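Local coordinates for prenyltransference for protein (Lavandula lanata, PDB 5HC7) that probably acts as a cis-prenyltransferase of the undecaprenyl diphosphate synthase family, joining dimethylallyl diphosphate units with the help of magnesium, at residues 21-26 against 219-224. Numbering follows the deposited sequence.
Sequences DGHRKW and LFPDFG. With MG (magnesium ion), chain B; DST (dimethylallyl S-thiolodiphosphate), chain D; DST (dimethylallyl S-thiolodiphosphate), chain C.
Phe220 N donates to Asp21 O at 3.1 Å, tying the 3-10 turn 220-222 to the diphosphate-binding loop of the cis-prenyltransferase fold, where the loop after strand 15-19 runs into helix 23-30.

The apolar contact centres on Trp26. Pro221 CB sits 3.3 Å from the centroid of its five-membered ring, a CH-pi contact only 8° off the normal. Leu219 CD1 packs on Trp26 CA at 3.5 Å. With CG anti to the backbone N (chi1 -177°), the indole runs past Pro221 in the opposite direction and lays its face against CB. Cutting Trp26 back to an alanine is likely to leave Pro221 CB without the ring face it rests on and Asp222 OD1 without its indole N-H donor. Pro221 CD also lies over one face of the His23 ring.

Successive backbone N-H groups of residues 22-25, at the helix start, bind the chain D thiolodiphosphate, and His23 ND1 adds a bond to O8 of that ligand. Asp21 OD1 binds magnesium, which bridges both ligands; Asp21 OD2 pairs with Arg193.

The remaining polar link is Trp26 NE1 to Asp222 OD1, 3.0 Å, reaching that oxygen from above the carboxylate plane, 44° out of it.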
loop_
_atom_site.group_PDB
_atom_site.type_symbol
_atom_site.label_atom_id
_atom_site.label_comp_id
_atom_site.label_asym_id
_atom_site.label_seq_id
_atom_site.Cartn_x
_atom_site.Cartn_y
_atom_site.Cartn_z
ATOM N N ASP A 21 9.261 -5.330 -13.713
ATOM C CA ASP A 21 10.532 -5.177 -13.052
ATOM C C ASP A 21 11.429 -6.331 -13.520
ATOM O O ASP A 21 10.936 -7.280 -14.083
ATOM C CB ASP A 21 10.331 -5.220 -11.514
ATOM C CG ASP A 21 11.529 -4.649 -10.699
ATOM O OD1 ASP A 21 12.304 -3.904 -11.288
ATOM O OD2 ASP A 21 11.724 -4.917 -9.470
ATOM N N GLY A 22 12.739 -6.234 -13.274
ATOM C CA GLY A 22 13.672 -7.272 -13.654
ATOM C C GLY A 22 14.318 -7.190 -15.064
ATOM O O GLY A 22 15.023 -8.104 -15.461
ATOM N N HIS A 23 14.154 -6.101 -15.783
ATOM C CA HIS A 23 14.661 -6.020 -17.158
ATOM C C HIS A 23 16.181 -5.990 -17.236
ATOM O O HIS A 23 16.767 -6.641 -18.069
ATOM C CB HIS A 23 14.140 -4.778 -17.853
ATOM C CG HIS A 23 12.665 -4.765 -18.007
ATOM N ND1 HIS A 23 11.812 -4.374 -16.997
ATOM C CD2 HIS A 23 11.877 -5.119 -19.042
ATOM C CE1 HIS A 23 10.560 -4.471 -17.429
ATOM N NE2 HIS A 23 10.572 -4.945 -18.652
ATOM N N ARG A 24 16.810 -5.195 -16.406
ATOM C CA ARG A 24 18.264 -5.156 -16.365
ATOM C C ARG A 24 18.872 -6.420 -15.825
ATOM O O ARG A 24 19.820 -6.919 -16.388
ATOM C CB ARG A 24 18.702 -4.050 -15.475
ATOM C CG ARG A 24 18.311 -2.694 -15.995
ATOM C CD ARG A 24 18.081 -1.848 -14.771
ATOM N NE ARG A 24 18.312 -0.443 -14.956
ATOM C CZ ARG A 24 18.196 0.428 -13.961
ATOM N NH1 ARG A 24 17.852 0.015 -12.731
ATOM N NH2 ARG A 24 18.420 1.719 -14.190
ATOM N N LYS A 25 18.348 -6.940 -14.732
ATOM C CA LYS A 25 18.776 -8.268 -14.252
ATOM C C LYS A 25 18.740 -9.294 -15.360
ATOM O O LYS A 25 19.617 -10.118 -15.467
ATOM C CB LYS A 25 17.896 -8.804 -13.123
ATOM C CG LYS A 25 18.199 -8.203 -11.773
ATOM C CD LYS A 25 17.263 -8.749 -10.698
ATOM C CE LYS A 25 17.169 -7.818 -9.480
ATOM N NZ LYS A 25 15.792 -7.817 -8.877
ATOM N N TRP A 26 17.669 -9.266 -16.135
ATOM C CA TRP A 26 17.475 -10.201 -17.215
ATOM C C TRP A 26 18.503 -9.973 -18.315
ATOM O O TRP A 26 19.098 -10.915 -18.783
ATOM C CB TRP A 26 16.059 -10.041 -17.792
ATOM C CG TRP A 26 15.688 -11.022 -18.893
ATOM C CD1 TRP A 26 15.078 -12.201 -18.742
ATOM C CD2 TRP A 26 15.851 -10.825 -20.292
ATOM N NE1 TRP A 26 14.857 -12.794 -19.955
ATOM C CE2 TRP A 26 15.326 -11.964 -20.933
ATOM C CE3 TRP A 26 16.389 -9.793 -21.069
ATOM C CZ2 TRP A 26 15.354 -12.122 -22.305
ATOM C CZ3 TRP A 26 16.382 -9.927 -22.427
ATOM C CH2 TRP A 26 15.862 -11.084 -23.039
ATOM N N LEU A 219 11.530 -12.735 -13.869
ATOM C CA LEU A 219 11.881 -11.489 -14.522
ATOM C C LEU A 219 10.908 -11.115 -15.641
ATOM O O LEU A 219 10.436 -11.949 -16.420
ATOM C CB LEU A 219 13.338 -11.519 -15.018
ATOM C CG LEU A 219 14.388 -11.936 -13.973
ATOM C CD1 LEU A 219 15.769 -11.892 -14.612
ATOM C CD2 LEU A 219 14.337 -11.018 -12.732
ATOM N N PHE A 220 10.552 -9.835 -15.730
ATOM C CA PHE A 220 9.468 -9.506 -16.625
ATOM C C PHE A 220 9.704 -9.814 -18.103
ATOM O O PHE A 220 8.777 -10.234 -18.792
ATOM C CB PHE A 220 8.951 -8.115 -16.479
ATOM C CG PHE A 220 7.615 -7.935 -17.138
ATOM C CD1 PHE A 220 6.463 -8.400 -16.534
ATOM C CD2 PHE A 220 7.518 -7.337 -18.414
ATOM C CE1 PHE A 220 5.225 -8.291 -17.163
ATOM C CE2 PHE A 220 6.295 -7.181 -19.023
ATOM C CZ PHE A 220 5.135 -7.683 -18.401
ATOM N N PRO A 221 10.930 -9.684 -18.594
ATOM C CA PRO A 221 11.070 -10.175 -19.970
ATOM C C PRO A 221 10.643 -11.642 -20.173
ATOM O O PRO A 221 10.247 -11.986 -21.275
ATOM C CB PRO A 221 12.568 -10.010 -20.255
ATOM C CG PRO A 221 12.981 -8.878 -19.407
ATOM C CD PRO A 221 12.183 -9.107 -18.107
ATOM N N ASP A 222 10.698 -12.483 -19.145
ATOM C CA ASP A 222 10.221 -13.855 -19.233
ATOM C C ASP A 222 8.751 -14.025 -18.892
ATOM O O ASP A 222 8.261 -15.163 -18.842
ATOM C CB ASP A 222 11.025 -14.743 -18.282
ATOM C CG ASP A 222 12.484 -14.800 -18.663
ATOM O OD1 ASP A 222 12.737 -14.862 -19.879
ATOM O OD2 ASP A 222 13.382 -14.750 -17.778
ATOM N N PHE A 223 8.047 -12.928 -18.620
ATOM C CA PHE A 223 6.681 -12.993 -18.061
ATOM C C PHE A 223 5.671 -13.060 -19.216
ATOM O O PHE A 223 5.498 -12.097 -19.969
ATOM C CB PHE A 223 6.377 -11.763 -17.186
ATOM C CG PHE A 223 5.074 -11.818 -16.472
ATOM C CD1 PHE A 223 3.888 -11.643 -17.146
ATOM C CD2 PHE A 223 5.029 -12.025 -15.078
ATOM C CE1 PHE A 223 2.673 -11.660 -16.463
ATOM C CE2 PHE A 223 3.838 -12.086 -14.419
ATOM C CZ PHE A 223 2.649 -11.892 -15.110
ATOM N N GLY A 224 4.929 -14.169 -19.288
ATOM C CA GLY A 224 3.926 -14.385 -20.343
ATOM C C GLY A 224 2.533 -14.605 -19.851
ATOM O O GLY A 224 2.222 -14.465 -18.659
HETATM MG MG MG B . 14.113 -2.451 -10.937
HETATM O O4 DST D . 14.708 -4.207 -11.691
HETATM P P1 DST D . 15.947 -4.213 -12.792
HETATM O O6 DST D . 16.304 -5.794 -13.080
HETATM O O5 DST D . 17.097 -3.437 -12.131
HETATM O O2 DST D . 15.443 -3.578 -14.283
HETATM P P3 DST D . 14.178 -2.588 -14.562
HETATM O O8 DST D . 12.950 -3.416 -14.753
HETATM O O7 DST D . 14.523 -1.452 -15.684
HETATM S S9 DST D . 14.133 -1.906 -13.471
HETATM O O4 DST C . 12.595 -1.826 -7.226
HETATM P P1 DST C . 12.520 -0.279 -6.952
HETATM O O6 DST C . 13.783 0.461 -7.075
HETATM O O5 DST C . 11.816 0.074 -5.435
HETATM O O2 DST C . 11.655 0.317 -8.177
HETATM P P3 DST C . 11.731 -0.037 -9.804
HETATM O O8 DST C . 11.829 1.453 -10.566
HETATM O O7 DST C . 12.772 -1.013 -10.296
HETATM S S9 DST C . 9.726 -0.570 -10.170
HETATM C C10 DST C . 9.589 1.111 -10.948
HETATM C C11 DST C . 8.239 1.205 -11.473
HETATM C C12 DST C . 8.187 0.705 -12.912
HETATM C C13 DST C . 7.195 -0.493 -13.030
HETATM C C14 DST C . 7.673 1.837 -13.783
HETATM O O HOH W 1 13.711 -3.368 -8.981
#